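Local coordinates for protein alpha-1,3-glucanase (Paenibacillus glycanilyticus, PDB 6K0P) that probably hydrolyses the alpha-1,3-glucosidic linkages of alpha-1,3-glucan as a glycoside hydrolase of family 87, at residues A[427-441]-A[473-487]. The protein carries 1 engineered substitution. Numbering follows the deposited sequence. Where two conformers were deposited one is given.
With ACY (acetic acid), chain L.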
# COMPACT_ATOMS: atom_id res chain seq x y z
N PHE A 427 -3.80 -19.25 -13.32
CA PHE A 427 -4.24 -18.30 -14.33
C PHE A 427 -5.10 -18.99 -15.38
O PHE A 427 -4.90 -20.18 -15.68
CB PHE A 427 -3.05 -17.60 -14.98
CG PHE A 427 -2.36 -16.63 -14.06
CD1 PHE A 427 -2.85 -15.36 -13.90
CD2 PHE A 427 -1.26 -17.03 -13.31
CE1 PHE A 427 -2.24 -14.46 -13.02
CE2 PHE A 427 -0.64 -16.14 -12.43
CZ PHE A 427 -1.14 -14.85 -12.28
N GLY A 428 -6.04 -18.25 -15.94
CA GLY A 428 -6.98 -18.77 -16.91
C GLY A 428 -6.59 -18.45 -18.34
O GLY A 428 -5.43 -18.20 -18.66
N ASP A 429 -7.60 -18.46 -19.22
CA ASP A 429 -7.37 -18.40 -20.66
C ASP A 429 -7.42 -17.00 -21.24
O ASP A 429 -7.19 -16.84 -22.45
CB ASP A 429 -8.36 -19.31 -21.39
CG ASP A 429 -8.01 -20.78 -21.23
OD1 ASP A 429 -6.96 -21.08 -20.62
OD2 ASP A 429 -8.78 -21.62 -21.73
N GLN A 430 -7.71 -15.98 -20.44
CA GLN A 430 -7.70 -14.60 -20.90
C GLN A 430 -6.64 -13.83 -20.12
O GLN A 430 -6.37 -14.13 -18.95
CB GLN A 430 -9.09 -13.96 -20.77
CG GLN A 430 -10.14 -14.67 -21.62
CD GLN A 430 -11.50 -13.98 -21.64
OE1 GLN A 430 -11.74 -13.01 -20.93
NE2 GLN A 430 -12.41 -14.49 -22.47
N ASP A 431 -6.06 -12.82 -20.78
CA ASP A 431 -4.88 -12.15 -20.25
C ASP A 431 -5.11 -11.51 -18.89
O ASP A 431 -6.15 -10.89 -18.62
CB ASP A 431 -4.43 -11.05 -21.20
CG ASP A 431 -3.52 -11.55 -22.30
OD1 ASP A 431 -2.98 -12.67 -22.19
OD2 ASP A 431 -3.37 -10.81 -23.28
N THR A 432 -4.10 -11.63 -18.04
CA THR A 432 -3.90 -10.76 -16.89
C THR A 432 -2.92 -9.70 -17.37
O THR A 432 -1.82 -10.03 -17.81
CB THR A 432 -3.32 -11.56 -15.74
OG1 THR A 432 -4.26 -12.57 -15.34
CG2 THR A 432 -3.00 -10.66 -14.55
N VAL A 433 -3.34 -8.44 -17.32
CA VAL A 433 -2.63 -7.36 -17.99
C VAL A 433 -2.11 -6.37 -16.95
O VAL A 433 -2.88 -5.89 -16.10
CB VAL A 433 -3.53 -6.63 -19.00
CG1 VAL A 433 -2.77 -5.45 -19.64
CG2 VAL A 433 -4.04 -7.59 -20.05
N ILE A 434 -0.82 -6.08 -17.02
CA ILE A 434 -0.21 -4.96 -16.32
C ILE A 434 0.15 -3.95 -17.41
O ILE A 434 0.97 -4.24 -18.29
CB ILE A 434 1.03 -5.40 -15.52
CG1 ILE A 434 0.63 -6.20 -14.27
CG2 ILE A 434 1.85 -4.17 -15.11
CD1 ILE A 434 0.15 -7.61 -14.52
N ASP A 435 -0.50 -2.79 -17.40
CA ASP A 435 -0.37 -1.82 -18.49
C ASP A 435 -0.16 -0.43 -17.92
O ASP A 435 -1.12 0.19 -17.44
CB ASP A 435 -1.62 -1.85 -19.37
CG ASP A 435 -1.62 -0.76 -20.44
OD1 ASP A 435 -0.54 -0.20 -20.75
OD2 ASP A 435 -2.71 -0.44 -20.95
N GLY A 436 1.07 0.06 -18.00
CA GLY A 436 1.35 1.40 -17.50
C GLY A 436 1.70 1.37 -16.03
O GLY A 436 0.81 1.41 -15.18
N ALA A 437 2.98 1.27 -15.71
CA ALA A 437 3.38 1.20 -14.31
C ALA A 437 4.76 1.81 -14.15
O ALA A 437 5.63 1.64 -15.00
CB ALA A 437 3.40 -0.26 -13.82
N THR A 438 4.95 2.54 -13.06
CA THR A 438 6.27 3.00 -12.66
C THR A 438 6.56 2.39 -11.30
O THR A 438 5.74 2.47 -10.39
CB THR A 438 6.33 4.53 -12.59
OG1 THR A 438 6.02 5.06 -13.88
CG2 THR A 438 7.73 4.99 -12.17
N LEU A 439 7.72 1.73 -11.19
CA LEU A 439 8.11 1.04 -9.96
C LEU A 439 9.48 1.57 -9.56
O LEU A 439 10.47 1.33 -10.26
CB LEU A 439 8.16 -0.48 -10.17
CG LEU A 439 6.86 -1.13 -10.65
CD1 LEU A 439 7.11 -2.59 -11.00
CD2 LEU A 439 5.76 -1.01 -9.61
N ASP A 440 9.53 2.28 -8.43
CA ASP A 440 10.75 2.94 -7.97
C ASP A 440 11.27 2.23 -6.73
O ASP A 440 10.56 2.14 -5.73
CB ASP A 440 10.49 4.41 -7.62
CG ASP A 440 10.21 5.27 -8.84
OD1 ASP A 440 10.44 4.79 -9.97
OD2 ASP A 440 9.77 6.43 -8.65
N ARG A 441 12.50 1.74 -6.80
CA ARG A 441 13.15 1.16 -5.62
C ARG A 441 12.31 0.03 -5.02
O ARG A 441 12.06 -0.02 -3.81
CB ARG A 441 13.48 2.24 -4.57
CG ARG A 441 14.41 3.35 -5.09
CD ARG A 441 14.53 4.54 -4.11
NE ARG A 441 13.21 5.06 -3.77
CZ ARG A 441 12.52 5.93 -4.50
NH1 ARG A 441 13.05 6.44 -5.62
NH2 ARG A 441 11.30 6.29 -4.13
N ALA A 473 -1.39 -23.43 -13.19
CA ALA A 473 -1.10 -22.91 -14.52
C ALA A 473 -0.64 -21.46 -14.46
O ALA A 473 -1.22 -20.62 -13.75
CB ALA A 473 -2.36 -23.00 -15.39
N ILE A 474 0.40 -21.16 -15.23
CA ILE A 474 0.96 -19.82 -15.35
C ILE A 474 0.95 -19.46 -16.83
O ILE A 474 1.75 -19.99 -17.62
CB ILE A 474 2.36 -19.72 -14.71
CG1 ILE A 474 3.07 -18.43 -15.11
CG2 ILE A 474 3.23 -20.95 -15.03
CD1 ILE A 474 2.50 -17.19 -14.43
N LYS A 475 0.02 -18.60 -17.22
CA LYS A 475 -0.23 -18.37 -18.64
C LYS A 475 -0.95 -17.05 -18.83
O LYS A 475 -1.65 -16.56 -17.93
CB LYS A 475 -1.04 -19.51 -19.27
CG LYS A 475 -2.33 -19.87 -18.53
CD LYS A 475 -3.11 -20.94 -19.29
CE LYS A 475 -4.25 -21.51 -18.45
NZ LYS A 475 -5.03 -22.55 -19.21
N ASN A 476 -0.79 -16.48 -20.03
CA ASN A 476 -1.57 -15.32 -20.46
C ASN A 476 -1.32 -14.12 -19.55
O ASN A 476 -2.22 -13.61 -18.88
CB ASN A 476 -3.05 -15.68 -20.58
CG ASN A 476 -3.28 -16.78 -21.59
OD1 ASN A 476 -2.80 -16.68 -22.72
ND2 ASN A 476 -3.95 -17.85 -21.19
N ILE A 477 -0.06 -13.68 -19.54
CA ILE A 477 0.42 -12.55 -18.75
C ILE A 477 1.01 -11.55 -19.72
O ILE A 477 1.93 -11.89 -20.48
CB ILE A 477 1.49 -12.99 -17.75
CG1 ILE A 477 0.99 -14.13 -16.86
CG2 ILE A 477 2.00 -11.78 -16.94
CD1 ILE A 477 -0.17 -13.77 -15.97
N LEU A 478 0.50 -10.32 -19.71
CA LEU A 478 0.99 -9.25 -20.57
C LEU A 478 1.46 -8.10 -19.68
O LEU A 478 0.66 -7.55 -18.91
CB LEU A 478 -0.11 -8.79 -21.53
CG LEU A 478 0.25 -7.59 -22.40
CD1 LEU A 478 1.47 -7.92 -23.23
CD2 LEU A 478 -0.92 -7.20 -23.30
N ILE A 479 2.74 -7.77 -19.77
CA ILE A 479 3.35 -6.69 -18.98
C ILE A 479 3.81 -5.65 -19.98
O ILE A 479 4.72 -5.91 -20.78
CB ILE A 479 4.53 -7.19 -18.14
CG1 ILE A 479 4.06 -8.22 -17.10
CG2 ILE A 479 5.26 -6.02 -17.47
CD1 ILE A 479 5.16 -9.12 -16.56
N LYS A 480 3.19 -4.47 -19.96
CA LYS A 480 3.52 -3.48 -20.98
C LYS A 480 3.53 -2.08 -20.40
O LYS A 480 2.79 -1.76 -19.47
CB LYS A 480 2.59 -3.58 -22.19
CG LYS A 480 1.11 -3.38 -21.91
CD LYS A 480 0.32 -3.47 -23.22
CE LYS A 480 -1.18 -3.46 -22.98
NZ LYS A 480 -1.94 -3.52 -24.27
N ASN A 481 4.40 -1.24 -20.97
CA ASN A 481 4.49 0.18 -20.64
C ASN A 481 4.90 0.40 -19.18
O ASN A 481 4.20 1.05 -18.40
CB ASN A 481 3.19 0.90 -21.01
CG ASN A 481 2.81 0.69 -22.46
OD1 ASN A 481 3.63 0.92 -23.35
ND2 ASN A 481 1.59 0.22 -22.70
N VAL A 482 6.05 -0.14 -18.83
CA VAL A 482 6.52 -0.14 -17.45
C VAL A 482 7.89 0.51 -17.37
O VAL A 482 8.79 0.18 -18.15
CB VAL A 482 6.57 -1.56 -16.86
CG1 VAL A 482 7.09 -1.50 -15.41
CG2 VAL A 482 5.21 -2.21 -16.90
N ASP A 483 8.06 1.42 -16.42
CA ASP A 483 9.36 1.98 -16.10
C ASP A 483 9.76 1.48 -14.72
O ASP A 483 9.03 1.70 -13.74
CB ASP A 483 9.32 3.50 -16.15
CG ASP A 483 9.07 4.01 -17.54
OD1 ASP A 483 9.81 3.58 -18.45
OD2 ASP A 483 8.13 4.80 -17.74
N ILE A 484 10.92 0.83 -14.64
CA ILE A 484 11.43 0.26 -13.40
C ILE A 484 12.71 1.02 -13.07
O ILE A 484 13.72 0.89 -13.78
CB ILE A 484 11.68 -1.24 -13.52
CG1 ILE A 484 10.34 -1.97 -13.71
CG2 ILE A 484 12.42 -1.77 -12.30
CD1 ILE A 484 10.48 -3.43 -14.14
N ASN A 485 12.67 1.83 -12.02
CA ASN A 485 13.77 2.72 -11.69
C ASN A 485 14.44 2.25 -10.41
O ASN A 485 13.77 2.09 -9.39
CB ASN A 485 13.26 4.15 -11.51
CG ASN A 485 12.64 4.69 -12.77
OD1 ASN A 485 13.26 4.67 -13.84
ND2 ASN A 485 11.40 5.17 -12.67
N ASN A 486 15.75 2.03 -10.48
CA ASN A 486 16.56 1.70 -9.32
C ASN A 486 15.97 0.56 -8.49
O ASN A 486 15.84 0.67 -7.27
CB ASN A 486 16.77 2.94 -8.47
CG ASN A 486 17.84 2.77 -7.41
OD1 ASN A 486 18.69 1.88 -7.49
ND2 ASN A 486 17.81 3.63 -6.39
N PRO A 487 15.59 -0.56 -9.12
CA PRO A 487 15.11 -1.69 -8.32
C PRO A 487 16.23 -2.18 -7.42
O PRO A 487 17.41 -2.04 -7.76
CB PRO A 487 14.76 -2.75 -9.38
CG PRO A 487 15.71 -2.47 -10.50
CD PRO A 487 15.86 -0.95 -10.52
C ACY L . -11.21 -18.37 -18.70
O ACY L . -11.32 -17.09 -18.73
OXT ACY L . -10.17 -19.00 -18.56
CH3 ACY L . -12.57 -19.09 -18.85
O HOH W 1 -4.26 -14.71 -17.01
O HOH W 2 -3.03 -14.36 -24.25
O HOH W 3 7.74 6.62 -15.63
O HOH W 4 15.85 6.09 -6.81
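Val433 beside Leu478 and Leu439 beside Ile484 are like-meets-like pairs between successive coils of the right-handed parallel beta-helix of the pectate lyase-like clan, a worked example of how in-register stacking builds a solenoid. Strands 432-435 and 475-480 run 4° from parallel, and after a shared corner at Gly436 and Asn481, strands 437-440 and 482-485 continue the pairing on another face. Backbone bonds alternate in direction along each strand, but at the corner Gly436 N and Ala437 N donate in succession, to Lys480 O and Asn481 O.

Apolar contacts fill the interior. Ile434, Ala437 and Leu439 of one coil meet Ile479, Val482 and Ile484 of the next, while Ile477 CD1 lies over one face of the Phe427 ring, 3.8 Å from its centroid, a CH-pi contact. Ile415 of a neighbouring strand packs on Phe427, Ile434, Ile477 and Ile479.

Where the loop before strand 432-435 meets the next coil, Lys475 stretches an extended chain past Phe427 O to put NZ 2.8 Å from Asp429 OD1, a salt bridge in which NZ meets OD1 nearly along its C-O axis. An alanine at this position is likely to leave the Asp429 carboxylate without its cationic mate and uncover the carbonyls of Phe427 and Gly428. Asn476 ND2 donates to a lone pair of Gly428 O at 3.0 Å, and its OD1 accepts from Asn506 one coil on.

Two asparagines farther along instead donate to aspartate carboxylates, on a side that also carries Val433 and Leu478. With Asp435 CG anti to the backbone N (chi1 174°), OD1 receives Asn481 ND2 on its syn side, and OD2 receives Gln400. Asp440 splits its oxygens likewise: OD2 bonds Tyr403, and OD1 takes Asn485 ND2 at 2.9 Å, the amide and carboxylate planes turned 48° apart.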